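Local coordinates for protein glycosyl hydrolase family 26 (Bacteroides ovatus, PDB 4ZXO) that probably hydrolyses internal beta-1,4-mannosidic linkages of galactomannan and related mannans as a family 26 beta-mannanase with a TIM-barrel fold, at residues F63-I68 against D140-F145; L100-R105 against V133-W138; G154-V159 against V200-L205. One frame throughout, in Å; residues are numbered along the deposited sequence.

All three contacts involve the parallel sheet of the barrel, at different levels. Contacts 1 and 2, with centres about 7 Å apart, share helix 132-147 and follow the ends of the adjacent strands 60-64 and 97-101, the end at which TIM-barrel enzymes carry their active sites. Asp64 OD1 joins them, 2.6 Å from Ser101 OG and 2.7 Å from His103 ND1, both probable hydrogen bonds. Contact 3 lies where strands 159-162 and 203-207 begin, its centre about 14 Å from that of contact 1 and about 18 Å from that of contact 2. Ala143 CB meets Val200 CG2 at 3.7 Å, and Leu100 CD1 meets Val159 CG1 at 3.5 Å, tying it to both.

Contact 1 of 3, residues F63-I68 against D140-F145; sequences FDLGEI and DRVADF
With CG anti to the backbone N in Phe145 (chi1 -177°) and CG1 likewise in Ile68 (chi1 -160°), the two side chains are brought across each other at about a right angle. Ile68 CD1 ends 3.3 Å from Phe145 CB, a close approach for two carbons, and also meets CG at the root of the ring. The CG2 branch of Ile68 has a different partner: it lies 3.7 Å from Val142 CG2, one methyl against another, again with the side chains nearly perpendicular. Leu65 serves both neighbours through its two methyls. Its CD2 meets the phenyl ring obliquely, 3.6 Å from Phe145 CE2, and its CD1 is 4.0 Å from Val142 CG1. An alanine in place of Phe145 would keep CB beside Ile68 CD1 but, with the ring gone, would probably open a gap next to Leu65 CD2.

This is a loop-on-helix contact of a TIM barrel. Residues 65-68 follow strand 60-64, whereas helix 132-147 belongs to the next beta-alpha-beta crossover, from strand 97-101 to strand 159-162. Phe81 of helix 81-93 also touches Ile68, and Arg85 of that helix touches Phe145.

One side-chain bond and one backbone bond shape the loop. Asp64 OD2 accepts from Gly66 N at 2.8 Å, forming an Asx turn, with the donor on the anti side of the carboxylate and 24° out of its plane. Overlapping it, a type II beta turn runs from Leu65 to Ile68, closed by Ile68 N to Leu65 O at 2.9 Å. At the margin, Arg141 CD passes 3.9 Å from Ile68 O before its guanidinium group leads off to a salt bridge with Glu137 and a hydrogen bond to the backbone O of Glu69.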
ATOM      1  N   PHE A  63      -1.733  -3.191   5.901  1.00  6.17           N
ATOM      2  CA  PHE A  63      -1.487  -4.498   6.483  1.00  6.25           C
ATOM      3  C   PHE A  63      -1.256  -5.454   5.330  1.00  6.30           C
ATOM      4  O   PHE A  63      -1.502  -5.096   4.181  1.00  7.11           O
ATOM      5  CB  PHE A  63      -2.665  -4.980   7.371  1.00  7.96           C
ATOM      6  CG  PHE A  63      -3.109  -3.966   8.413  1.00  8.56           C
ATOM      7  CD1 PHE A  63      -2.492  -3.907   9.675  1.00  9.68           C
ATOM      8  CD2 PHE A  63      -4.116  -3.065   8.108  1.00  9.47           C
ATOM      9  CE1 PHE A  63      -2.888  -2.968  10.591  1.00 10.33           C
ATOM     10  CE2 PHE A  63      -4.559  -2.110   9.029  1.00 10.64           C
ATOM     11  CZ  PHE A  63      -3.930  -2.053  10.282  1.00 10.99           C
ATOM     12  N   ASP A  64      -0.817  -6.674   5.625  1.00  7.14           N
ATOM     13  CA  ASP A  64      -0.495  -7.626   4.542  1.00  7.12           C
ATOM     14  C   ASP A  64      -1.330  -8.869   4.652  1.00  7.11           C
ATOM     15  O   ASP A  64      -1.599  -9.360   5.752  1.00  9.10           O
ATOM     16  CB  ASP A  64       0.989  -7.968   4.578  1.00  7.62           C
ATOM     17  CG  ASP A  64       1.508  -8.434   3.206  1.00  8.85           C
ATOM     18  OD1 ASP A  64       1.983  -7.558   2.449  1.00 11.35           O
ATOM     19  OD2 ASP A  64       1.349  -9.627   2.838  1.00  7.83           O
ATOM     20  N   LEU A  65      -1.782  -9.352   3.493  1.00  7.18           N
ATOM     21  CA  LEU A  65      -2.588 -10.580   3.444  1.00  6.39           C
ATOM     22  C   LEU A  65      -1.768 -11.842   3.112  1.00  7.61           C
ATOM     23  O   LEU A  65      -2.329 -12.919   2.996  1.00  7.58           O
ATOM     24  CB  LEU A  65      -3.729 -10.433   2.452  1.00  7.12           C
ATOM     25  CG  LEU A  65      -4.697  -9.323   2.781  1.00  8.58           C
ATOM     26  CD1 LEU A  65      -5.848  -9.288   1.755  1.00 10.66           C
ATOM     27  CD2 LEU A  65      -5.221  -9.409   4.252  1.00  9.07           C
ATOM     28  N   GLY A  66      -0.447 -11.717   3.020  1.00  6.99           N
ATOM     29  CA  GLY A  66       0.377 -12.869   2.704  1.00  6.46           C
ATOM     30  C   GLY A  66       0.082 -14.023   3.638  1.00  7.45           C
ATOM     31  O   GLY A  66       0.033 -13.849   4.873  1.00  8.83           O
ATOM     32  N   GLU A  67      -0.112 -15.194   3.020  1.00  8.48           N
ATOM     33  CA  GLU A  67      -0.461 -16.511   3.631  1.00  8.15           C
ATOM     34  C   GLU A  67      -1.943 -16.676   3.891  1.00  8.43           C
ATOM     35  O   GLU A  67      -2.363 -17.757   4.279  1.00 10.62           O
ATOM     36  CB  GLU A  67       0.357 -16.824   4.905  1.00  9.71           C
ATOM     37  CG  GLU A  67       1.855 -16.846   4.604  1.00 11.04           C
ATOM     38  CD  GLU A  67       2.677 -17.400   5.739  1.00 13.66           C
ATOM     39  OE1 GLU A  67       2.135 -18.016   6.691  1.00 15.94           O
ATOM     40  OE2 GLU A  67       3.899 -17.271   5.679  1.00 14.92           O
ATOM     41  N   ILE A  68      -2.789 -15.687   3.592  1.00  7.84           N
ATOM     42  CA  ILE A  68      -4.229 -15.964   3.649  1.00  8.65           C
ATOM     43  C   ILE A  68      -4.567 -17.090   2.706  1.00  9.28           C
ATOM     44  O   ILE A  68      -5.485 -17.903   2.996  1.00 11.97           O
ATOM     45  CB  ILE A  68      -5.085 -14.695   3.370  1.00  8.90           C
ATOM     46  CG1 ILE A  68      -6.533 -14.906   3.940  1.00 11.17           C
ATOM     47  CG2 ILE A  68      -5.073 -14.341   1.855  1.00  8.97           C
ATOM     48  CD1 ILE A  68      -7.247 -13.636   4.210  1.00 13.98           C
ATOM     49  N   ASP A 140      -9.539 -16.006  -4.485  1.00 10.88           N
ATOM     50  CA  ASP A 140     -10.856 -16.073  -3.886  1.00 11.39           C
ATOM     51  C   ASP A 140     -10.742 -15.986  -2.371  1.00 11.14           C
ATOM     52  O   ASP A 140     -11.627 -15.448  -1.707  1.00 12.34           O
ATOM     53  CB  ASP A 140     -11.585 -17.379  -4.292  1.00 12.61           C
ATOM     54  CG  ASP A 140     -12.091 -17.338  -5.707  1.00 14.57           C
ATOM     55  OD1 ASP A 140     -11.992 -16.275  -6.388  1.00 15.37           O
ATOM     56  OD2 ASP A 140     -12.712 -18.337  -6.125  1.00 16.45           O
ATOM     57  N   ARG A 141      -9.642 -16.481  -1.816  1.00 11.24           N
ATOM     58  CA  ARG A 141      -9.426 -16.403  -0.359  1.00 12.97           C
ATOM     59  C   ARG A 141      -9.196 -14.961   0.048  1.00 11.94           C
ATOM     60  O   ARG A 141      -9.728 -14.488   1.073  1.00 13.82           O
ATOM     61  CB  ARG A 141      -8.231 -17.312   0.083  1.00 16.03           C
ATOM     62  CG  ARG A 141      -8.624 -18.840   0.025  1.00 19.51           C
ATOM     63  CD  ARG A 141      -7.489 -19.886   0.258  1.00 24.15           C
ATOM     64  NE  ARG A 141      -8.074 -21.069   0.898  1.00 29.07           N
ATOM     65  CZ  ARG A 141      -7.464 -22.239   1.077  1.00 32.67           C
ATOM     66  NH1 ARG A 141      -8.121 -23.204   1.720  1.00 34.13           N
ATOM     67  NH2 ARG A 141      -6.203 -22.451   0.643  1.00 32.83           N
ATOM     68  N   VAL A 142      -8.422 -14.227  -0.750  1.00 11.64           N
ATOM     69  CA  VAL A 142      -8.344 -12.768  -0.563  1.00 10.63           C
ATOM     70  C   VAL A 142      -9.724 -12.112  -0.704  1.00 10.89           C
ATOM     71  O   VAL A 142     -10.127 -11.272   0.119  1.00 11.38           O
ATOM     72  CB  VAL A 142      -7.374 -12.142  -1.601  1.00  9.31           C
ATOM     73  CG1 VAL A 142      -7.505 -10.593  -1.594  1.00  9.22           C
ATOM     74  CG2 VAL A 142      -5.935 -12.580  -1.291  1.00 11.04           C
ATOM     75  N   ALA A 143     -10.475 -12.488  -1.746  1.00 10.96           N
ATOM     76  CA  ALA A 143     -11.811 -11.893  -1.942  1.00 12.25           C
ATOM     77  C   ALA A 143     -12.713 -12.088  -0.706  1.00 12.98           C
ATOM     78  O   ALA A 143     -13.362 -11.127  -0.212  1.00 13.45           O
ATOM     79  CB  ALA A 143     -12.465 -12.483  -3.195  1.00 12.32           C
ATOM     80  N   ASP A 144     -12.725 -13.312  -0.176  1.00 12.73           N
ATOM     81  CA  ASP A 144     -13.552 -13.581   1.001  1.00 13.98           C
ATOM     82  C   ASP A 144     -13.127 -12.745   2.229  1.00 14.25           C
ATOM     83  O   ASP A 144     -13.999 -12.259   2.986  1.00 15.90           O
ATOM     84  CB  ASP A 144     -13.481 -15.049   1.374  1.00 16.43           C
ATOM     85  CG  ASP A 144     -14.236 -15.942   0.420  1.00 18.83           C
ATOM     86  OD1 ASP A 144     -15.106 -15.438  -0.327  1.00 18.04           O
ATOM     87  OD2 ASP A 144     -13.945 -17.152   0.432  1.00 21.76           O
ATOM     88  N   PHE A 145     -11.813 -12.526   2.402  1.00 12.93           N
ATOM     89  CA  PHE A 145     -11.379 -11.654   3.480  1.00 11.91           C
ATOM     90  C   PHE A 145     -11.873 -10.222   3.248  1.00 11.17           C
ATOM     91  O   PHE A 145     -12.389  -9.578   4.156  1.00 12.23           O
ATOM     92  CB  PHE A 145      -9.874 -11.667   3.630  1.00 11.91           C
ATOM     93  CG  PHE A 145      -9.422 -10.825   4.773  1.00 12.16           C
ATOM     94  CD1 PHE A 145      -9.511 -11.291   6.058  1.00 14.14           C
ATOM     95  CD2 PHE A 145      -8.921  -9.559   4.573  1.00 11.98           C
ATOM     96  CE1 PHE A 145      -9.094 -10.492   7.135  1.00 14.27           C
ATOM     97  CE2 PHE A 145      -8.495  -8.755   5.645  1.00 11.89           C
ATOM     98  CZ  PHE A 145      -8.599  -9.234   6.917  1.00 13.51           C
TER

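Contact 2 of 3, residues L100-R105 against V133-W138; sequences LSWHVR and VKMLEW
Trp102 and Met135 make the first of the apolar contacts, tip to tip, with Met135 CE 3.7 Å from Trp102 CH2. Val104 crosses Trp138 obliquely and sets CG2 3.6 Å from CE3; its CG2 is anti to the backbone N, which directs that methyl at the six-membered ring. Of the Arg105 side chain, CB is what meets the ring, 3.9 Å from Trp138 CH2, while its guanidinium group leads away to Gly110 O.

The polar approach is of another kind. Arg105 O lies in the plane of the Trp138 ring, at its edge, 3.3 Å from CZ3. Within each segment a neighbour lies over an indole: Lys134 CG sits 3.4 Å above one face of Trp138, and Val104 CB lies 3.5 Å above one face of Trp102, both offset toward the rim. Trp102 NE1 is hydrogen-bonded to Glu69 OE1.

The contact thus joins the loop after barrel strand 97-101 to helix 132-147 of the same crossover. Its fit rests mainly on carbon surfaces, and the carbonyl oxygen in the ring plane would probably add a modest attraction to the slightly positive ring edge.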
ATOM      1  N   LEU A 100      -4.024  -2.655   1.643  1.00  5.97           N
ATOM      2  CA  LEU A 100      -3.558  -4.032   1.905  1.00  6.29           C
ATOM      3  C   LEU A 100      -2.594  -4.461   0.813  1.00  6.20           C
ATOM      4  O   LEU A 100      -2.938  -4.317  -0.388  1.00  7.58           O
ATOM      5  CB  LEU A 100      -4.738  -5.017   1.929  1.00  6.74           C
ATOM      6  CG  LEU A 100      -5.695  -4.706   3.079  1.00  8.03           C
ATOM      7  CD1 LEU A 100      -6.958  -5.563   2.892  1.00 10.18           C
ATOM      8  CD2 LEU A 100      -5.083  -5.033   4.443  1.00  8.94           C
ATOM      9  N   SER A 101      -1.428  -4.946   1.201  1.00  6.15           N
ATOM     10  CA  SER A 101      -0.536  -5.577   0.251  1.00  6.07           C
ATOM     11  C   SER A 101      -0.665  -7.099   0.366  1.00  6.84           C
ATOM     12  O   SER A 101      -1.394  -7.600   1.229  1.00  6.57           O
ATOM     13  CB  SER A 101       0.911  -5.124   0.485  1.00  7.59           C
ATOM     14  OG  SER A 101       1.213  -5.177   1.861  1.00  8.86           O
ATOM     15  N   TRP A 102       0.018  -7.833  -0.504  1.00  6.44           N
ATOM     16  CA  TRP A 102      -0.158  -9.290  -0.539  1.00  6.45           C
ATOM     17  C   TRP A 102       1.154  -9.949  -0.890  1.00  6.92           C
ATOM     18  O   TRP A 102       1.436 -10.209  -2.093  1.00  7.71           O
ATOM     19  CB  TRP A 102      -1.239  -9.675  -1.601  1.00  6.63           C
ATOM     20  CG  TRP A 102      -1.691 -11.109  -1.515  1.00  6.58           C
ATOM     21  CD1 TRP A 102      -1.582 -11.965  -0.439  1.00  6.26           C
ATOM     22  CD2 TRP A 102      -2.352 -11.838  -2.547  1.00  6.75           C
ATOM     23  NE1 TRP A 102      -2.121 -13.197  -0.770  1.00  6.99           N
ATOM     24  CE2 TRP A 102      -2.592 -13.145  -2.054  1.00  7.00           C
ATOM     25  CE3 TRP A 102      -2.723 -11.523  -3.854  1.00  7.56           C
ATOM     26  CZ2 TRP A 102      -3.214 -14.145  -2.812  1.00  8.79           C
ATOM     27  CZ3 TRP A 102      -3.369 -12.515  -4.621  1.00  9.37           C
ATOM     28  CH2 TRP A 102      -3.622 -13.828  -4.085  1.00  9.02           C
ATOM     29  N   HIS A 103       1.956 -10.235   0.136  1.00  7.04           N
ATOM     30  CA  HIS A 103       3.178 -10.995  -0.122  1.00  7.23           C
ATOM     31  C   HIS A 103       2.814 -12.503  -0.208  1.00  7.00           C
ATOM     32  O   HIS A 103       3.031 -13.309   0.744  1.00  7.65           O
ATOM     33  CB  HIS A 103       4.226 -10.732   0.974  1.00  8.65           C
ATOM     34  CG  HIS A 103       4.902  -9.409   0.848  1.00  8.32           C
ATOM     35  ND1 HIS A 103       4.322  -8.220   1.253  1.00  9.03           N
ATOM     36  CD2 HIS A 103       6.155  -9.098   0.442  1.00  9.98           C
ATOM     37  CE1 HIS A 103       5.194  -7.232   1.082  1.00  9.60           C
ATOM     38  NE2 HIS A 103       6.307  -7.739   0.579  1.00 10.12           N
ATOM     39  N   VAL A 104       2.245 -12.856  -1.357  1.00  6.23           N
ATOM     40  CA  VAL A 104       1.674 -14.182  -1.575  1.00  6.56           C
ATOM     41  C   VAL A 104       2.767 -15.224  -1.796  1.00  6.07           C
ATOM     42  O   VAL A 104       3.830 -14.950  -2.402  1.00  7.29           O
ATOM     43  CB  VAL A 104       0.707 -14.114  -2.790  1.00  7.27           C
ATOM     44  CG1 VAL A 104       1.385 -13.503  -4.049  1.00  7.93           C
ATOM     45  CG2 VAL A 104      -0.007 -15.422  -3.130  1.00  6.92           C
ATOM     46  N   ARG A 105       2.491 -16.420  -1.277  1.00  6.66           N
ATOM     47  CA  ARG A 105       3.390 -17.544  -1.436  1.00  7.48           C
ATOM     48  C   ARG A 105       3.590 -17.892  -2.922  1.00  8.26           C
ATOM     49  O   ARG A 105       2.807 -17.491  -3.817  1.00  8.69           O
ATOM     50  CB  ARG A 105       2.814 -18.776  -0.703  1.00  8.57           C
ATOM     51  CG  ARG A 105       2.577 -18.612   0.783  1.00 11.08           C
ATOM     52  CD  ARG A 105       3.830 -18.489   1.635  1.00 12.20           C
ATOM     53  NE  ARG A 105       4.634 -19.731   1.593  1.00 12.42           N
ATOM     54  CZ  ARG A 105       5.723 -19.930   2.316  1.00 14.08           C
ATOM     55  NH1 ARG A 105       6.120 -19.031   3.178  1.00 15.33           N
ATOM     56  NH2 ARG A 105       6.406 -21.069   2.201  1.00 14.67           N
ATOM     57  N   VAL A 133      -5.939 -23.205 -11.411  1.00 14.52           N
ATOM     58  CA  VAL A 133      -7.124 -23.286 -10.551  1.00 15.36           C
ATOM     59  C   VAL A 133      -6.777 -22.871  -9.119  1.00 15.07           C
ATOM     60  O   VAL A 133      -7.562 -22.149  -8.458  1.00 15.38           O
ATOM     61  CB  VAL A 133      -7.752 -24.725 -10.616  1.00 17.44           C
ATOM     62  CG1 VAL A 133      -8.915 -24.890  -9.608  1.00 18.71           C
ATOM     63  CG2 VAL A 133      -8.279 -24.934 -12.038  1.00 18.00           C
ATOM     64  N   LYS A 134      -5.623 -23.322  -8.642  1.00 14.98           N
ATOM     65  CA  LYS A 134      -5.162 -22.972  -7.294  1.00 14.57           C
ATOM     66  C   LYS A 134      -4.967 -21.459  -7.188  1.00 13.07           C
ATOM     67  O   LYS A 134      -5.338 -20.879  -6.193  1.00 12.79           O
ATOM     68  CB  LYS A 134      -3.875 -23.666  -6.972  1.00 14.81           C
ATOM     69  CG  LYS A 134      -3.463 -23.458  -5.552  1.00 14.27           C
ATOM     70  CD  LYS A 134      -2.300 -24.326  -5.105  1.00 14.61           C
ATOM     71  CE  LYS A 134      -1.031 -23.995  -5.859  1.00 15.85           C
ATOM     72  NZ  LYS A 134       0.089 -24.814  -5.337  1.00 18.51           N
ATOM     73  N   MET A 135      -4.355 -20.844  -8.200  1.00 12.03           N
ATOM     74  CA  MET A 135      -4.150 -19.388  -8.142  1.00 11.31           C
ATOM     75  C   MET A 135      -5.507 -18.683  -8.013  1.00 11.38           C
ATOM     76  O   MET A 135      -5.616 -17.717  -7.249  1.00 10.81           O
ATOM     77  CB  MET A 135      -3.426 -18.885  -9.384  1.00 10.83           C
ATOM     78  CG  MET A 135      -2.970 -17.404  -9.285  1.00 10.98           C
ATOM     79  SD  MET A 135      -1.657 -17.118  -8.037  1.00 12.92           S
ATOM     80  CE  MET A 135      -2.501 -15.999  -6.897  1.00 11.50           C
ATOM     81  N   LEU A 136      -6.538 -19.164  -8.735  1.00 12.31           N
ATOM     82  CA  LEU A 136      -7.825 -18.513  -8.629  1.00 12.58           C
ATOM     83  C   LEU A 136      -8.428 -18.781  -7.225  1.00 11.80           C
ATOM     84  O   LEU A 136      -9.096 -17.895  -6.684  1.00 12.66           O
ATOM     85  CB  LEU A 136      -8.791 -18.963  -9.740  1.00 13.13           C
ATOM     86  CG  LEU A 136      -8.345 -18.669 -11.158  1.00 14.95           C
ATOM     87  CD1 LEU A 136      -9.444 -19.086 -12.124  1.00 15.36           C
ATOM     88  CD2 LEU A 136      -8.066 -17.215 -11.344  1.00 16.81           C
ATOM     89  N   GLU A 137      -8.211 -19.967  -6.652  1.00 11.24           N
ATOM     90  CA  GLU A 137      -8.685 -20.271  -5.291  1.00 12.64           C
ATOM     91  C   GLU A 137      -7.998 -19.315  -4.286  1.00 12.44           C
ATOM     92  O   GLU A 137      -8.644 -18.815  -3.372  1.00 12.76           O
ATOM     93  CB  GLU A 137      -8.394 -21.740  -4.978  1.00 15.23           C
ATOM     94  CG  GLU A 137      -8.761 -22.194  -3.574  1.00 21.99           C
ATOM     95  CD  GLU A 137      -7.543 -22.749  -2.863  1.00 28.55           C
ATOM     96  OE1 GLU A 137      -6.938 -23.812  -3.280  1.00 29.38           O
ATOM     97  OE2 GLU A 137      -7.169 -22.083  -1.884  1.00 31.82           O
ATOM     98  N   TRP A 138      -6.702 -19.061  -4.505  1.00 10.90           N
ATOM     99  CA  TRP A 138      -5.943 -18.149  -3.637  1.00 10.13           C
ATOM    100  C   TRP A 138      -6.513 -16.736  -3.711  1.00  9.76           C
ATOM    101  O   TRP A 138      -6.706 -16.103  -2.697  1.00 10.19           O
ATOM    102  CB  TRP A 138      -4.457 -18.148  -4.021  1.00  9.79           C
ATOM    103  CG  TRP A 138      -3.747 -19.421  -3.553  1.00  9.32           C
ATOM    104  CD1 TRP A 138      -4.303 -20.569  -3.037  1.00 10.82           C
ATOM    105  CD2 TRP A 138      -2.353 -19.592  -3.530  1.00  9.60           C
ATOM    106  NE1 TRP A 138      -3.300 -21.451  -2.692  1.00 10.84           N
ATOM    107  CE2 TRP A 138      -2.088 -20.861  -2.962  1.00  9.56           C
ATOM    108  CE3 TRP A 138      -1.285 -18.747  -3.888  1.00  9.90           C
ATOM    109  CZ2 TRP A 138      -0.789 -21.341  -2.767  1.00  9.81           C
ATOM    110  CZ3 TRP A 138       0.040 -19.220  -3.721  1.00 10.09           C
ATOM    111  CH2 TRP A 138       0.276 -20.508  -3.140  1.00 10.34           C
TER

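Contact 3 of 3, residues G154-V159 against V200-L205; sequences GVLIPV and VNNVLL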
ATOM      1  N   GLY A 154     -22.917  -3.055   8.952  1.00 26.46           N
ATOM      2  CA  GLY A 154     -22.931  -3.857   7.749  1.00 25.54           C
ATOM      3  C   GLY A 154     -22.355  -3.206   6.501  1.00 24.82           C
ATOM      4  O   GLY A 154     -22.469  -3.767   5.417  1.00 25.61           O
ATOM      5  N   VAL A 155     -21.758  -2.020   6.625  1.00 22.73           N
ATOM      6  CA  VAL A 155     -21.231  -1.304   5.428  1.00 21.38           C
ATOM      7  C   VAL A 155     -19.857  -1.849   5.061  1.00 19.80           C
ATOM      8  O   VAL A 155     -19.012  -2.000   5.950  1.00 19.62           O
ATOM      9  CB  VAL A 155     -21.176   0.215   5.696  1.00 21.88           C
ATOM     10  CG1 VAL A 155     -20.657   0.989   4.491  1.00 21.70           C
ATOM     11  CG2 VAL A 155     -22.592   0.711   6.045  1.00 23.47           C
ATOM     12  N   LEU A 156     -19.656  -2.218   3.796  1.00 17.39           N
ATOM     13  CA  LEU A 156     -18.333  -2.718   3.363  1.00 16.83           C
ATOM     14  C   LEU A 156     -17.299  -1.589   3.484  1.00 16.18           C
ATOM     15  O   LEU A 156     -17.554  -0.426   3.137  1.00 17.00           O
ATOM     16  CB  LEU A 156     -18.360  -3.244   1.907  1.00 17.59           C
ATOM     17  CG  LEU A 156     -18.917  -4.662   1.583  1.00 19.21           C
ATOM     18  CD1 LEU A 156     -18.891  -4.987   0.070  1.00 20.96           C
ATOM     19  CD2 LEU A 156     -18.152  -5.785   2.233  1.00 19.20           C
ATOM     20  N   ILE A 157     -16.128  -1.932   3.989  1.00 13.00           N
ATOM     21  CA  ILE A 157     -15.068  -0.915   4.198  1.00 11.43           C
ATOM     22  C   ILE A 157     -14.199  -0.875   2.967  1.00 10.59           C
ATOM     23  O   ILE A 157     -13.623  -1.918   2.569  1.00 10.53           O
ATOM     24  CB  ILE A 157     -14.277  -1.263   5.438  1.00 12.16           C
ATOM     25  CG1 ILE A 157     -15.213  -1.093   6.660  1.00 14.05           C
ATOM     26  CG2 ILE A 157     -13.009  -0.385   5.537  1.00 12.54           C
ATOM     27  CD1 ILE A 157     -14.645  -1.755   7.901  1.00 15.34           C
ATOM     28  N   PRO A 158     -14.076   0.321   2.341  1.00 10.23           N
ATOM     29  CA  PRO A 158     -13.209   0.442   1.158  1.00  9.96           C
ATOM     30  C   PRO A 158     -11.758   0.163   1.546  1.00  9.97           C
ATOM     31  O   PRO A 158     -11.307   0.508   2.642  1.00 11.09           O
ATOM     32  CB  PRO A 158     -13.378   1.908   0.705  1.00  9.77           C
ATOM     33  CG  PRO A 158     -14.679   2.324   1.294  1.00 10.39           C
ATOM     34  CD  PRO A 158     -14.724   1.602   2.654  1.00 10.25           C
ATOM     35  N   VAL A 159     -11.035  -0.479   0.652  1.00  8.85           N
ATOM     36  CA  VAL A 159      -9.600  -0.760   0.836  1.00  9.42           C
ATOM     37  C   VAL A 159      -8.856  -0.485  -0.460  1.00  8.75           C
ATOM     38  O   VAL A 159      -9.384  -0.726  -1.540  1.00 10.00           O
ATOM     39  CB  VAL A 159      -9.396  -2.276   1.246  1.00 12.17           C
ATOM     40  CG1 VAL A 159      -7.959  -2.774   1.031  1.00 16.71           C
ATOM     41  CG2 VAL A 159      -9.903  -2.437   2.672  1.00 11.36           C
ATOM     42  N   VAL A 200     -16.645  -8.191  -4.917  1.00 16.82           N
ATOM     43  CA  VAL A 200     -15.798  -7.372  -4.048  1.00 15.97           C
ATOM     44  C   VAL A 200     -15.842  -5.914  -4.526  1.00 17.11           C
ATOM     45  O   VAL A 200     -14.931  -5.439  -5.172  1.00 19.17           O
ATOM     46  CB  VAL A 200     -14.344  -7.881  -4.027  1.00 14.50           C
ATOM     47  CG1 VAL A 200     -13.546  -7.092  -3.024  1.00 15.86           C
ATOM     48  CG2 VAL A 200     -14.320  -9.337  -3.580  1.00 13.68           C
ATOM     49  N   ASN A 201     -16.848  -5.173  -4.126  1.00 17.57           N
ATOM     50  CA  ASN A 201     -17.072  -3.832  -4.639  1.00 17.44           C
ATOM     51  C   ASN A 201     -16.480  -2.751  -3.768  1.00 14.99           C
ATOM     52  O   ASN A 201     -16.731  -1.568  -3.962  1.00 16.40           O
ATOM     53  CB  ASN A 201     -18.582  -3.618  -4.819  1.00 21.13           C
ATOM     54  CG  ASN A 201     -19.167  -4.589  -5.779  1.00 24.92           C
ATOM     55  OD1 ASN A 201     -18.478  -5.083  -6.688  1.00 27.15           O
ATOM     56  ND2 ASN A 201     -20.439  -4.897  -5.598  1.00 26.32           N
ATOM     57  N   ASN A 202     -15.675  -3.176  -2.803  1.00 12.15           N
ATOM     58  CA  ASN A 202     -15.021  -2.251  -1.881  1.00 11.17           C
ATOM     59  C   ASN A 202     -13.511  -2.186  -2.096  1.00 10.88           C
ATOM     60  O   ASN A 202     -12.777  -1.852  -1.165  1.00 12.24           O
ATOM     61  CB  ASN A 202     -15.320  -2.656  -0.416  1.00 11.08           C
ATOM     62  CG  ASN A 202     -14.913  -4.082  -0.083  1.00 13.22           C
ATOM     63  OD1 ASN A 202     -15.012  -5.005  -0.909  1.00 15.89           O
ATOM     64  ND2 ASN A 202     -14.450  -4.276   1.147  1.00 13.02           N
ATOM     65  N   VAL A 203     -13.026  -2.438  -3.315  1.00 11.06           N
ATOM     66  CA  VAL A 203     -11.606  -2.369  -3.563  0.50 11.30           C
ATOM     67  C   VAL A 203     -11.229  -1.354  -4.641  1.00 10.96           C
ATOM     68  O   VAL A 203     -11.870  -1.296  -5.692  1.00 12.22           O
ATOM     69  CB  VAL A 203     -11.086  -3.755  -3.947  0.50 11.83           C
ATOM     70  CG1 VAL A 203      -9.593  -3.729  -4.164  0.50 10.94           C
ATOM     71  CG2 VAL A 203     -11.394  -4.700  -2.835  0.50 13.13           C
ATOM     72  N   LEU A 204     -10.187  -0.587  -4.352  1.00 10.26           N
ATOM     73  CA  LEU A 204      -9.467   0.214  -5.343  1.00 10.22           C
ATOM     74  C   LEU A 204      -8.141  -0.491  -5.564  1.00  9.42           C
ATOM     75  O   LEU A 204      -7.514  -0.884  -4.595  1.00 11.32           O
ATOM     76  CB  LEU A 204      -9.194   1.629  -4.849  1.00 10.92           C
ATOM     77  CG  LEU A 204     -10.504   2.371  -4.537  1.00 12.59           C
ATOM     78  CD1 LEU A 204     -10.203   3.739  -3.986  1.00 13.49           C
ATOM     79  CD2 LEU A 204     -11.360   2.474  -5.796  1.00 13.63           C
ATOM     80  N   LEU A 205      -7.688  -0.609  -6.797  1.00  8.66           N
ATOM     81  CA  LEU A 205      -6.423  -1.326  -7.053  1.00  7.47           C
ATOM     82  C   LEU A 205      -5.266  -0.374  -7.282  1.00  7.37           C
ATOM     83  O   LEU A 205      -5.388   0.573  -8.061  1.00  8.25           O
ATOM     84  CB  LEU A 205      -6.588  -2.250  -8.297  1.00  8.51           C
ATOM     85  CG  LEU A 205      -7.552  -3.400  -8.049  1.00  9.70           C
ATOM     86  CD1 LEU A 205      -7.707  -4.225  -9.342  1.00 10.78           C
ATOM     87  CD2 LEU A 205      -7.123  -4.305  -6.858  1.00 10.75           C
TER
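Asn202 and Leu156 cross at about a right angle, the amide of one set against the branched end of the other. Their roots are the nearest atoms, Leu156 CB lying 3.9 Å from Asn202 CB. Leu156 CD1 then comes 4.0 Å from Asn202 OD1, so the leucine's branches come against the carboxamide across its direction. Asn202 holds CG in the crowded position between its backbone N and carbonyl carbon (chi1 57°), and from there ND2 reaches Ile157 O at 2.9 Å. The N-H points well at the oxygen (156°), although the donor stands above the carbonyl plane, 44° out of it. The same nitrogen is also hydrogen-bonded to Leu146 O at the end of helix 132-147, which fixes the rotation of the amide.

The side chains of Ile157 and Pro158 set off from the backbone in the other direction, away from residues 200-205, and meet helix 81-93, with Pro158 also against Thr12 of helix 10-19. Val159 and Val203 form a parallel beta bridge, with CA atoms 5.1 Å apart and side chains on the same face of the sheet. Val159 N donates to Asn202 O at 2.9 Å and Val159 O accepts from Leu204 N at 2.9 Å, so one residue is bonded on both sides of Val203. Pro158 has no N-H to offer, but its CA makes a C-H...O contact with Asn202 O at 3.3 Å.

The bridge marks the start of neighbouring barrel strands 159-162 and 203-207, the end remote from where TIM-barrel active sites lie. Before regular pairing begins, the Asn202 amide makes the link that a backbone pair would make: a buried polar group, flanked by leucine, whose nitrogen is satisfied by two main-chain carbonyls and so ties helix end, loop and strand together.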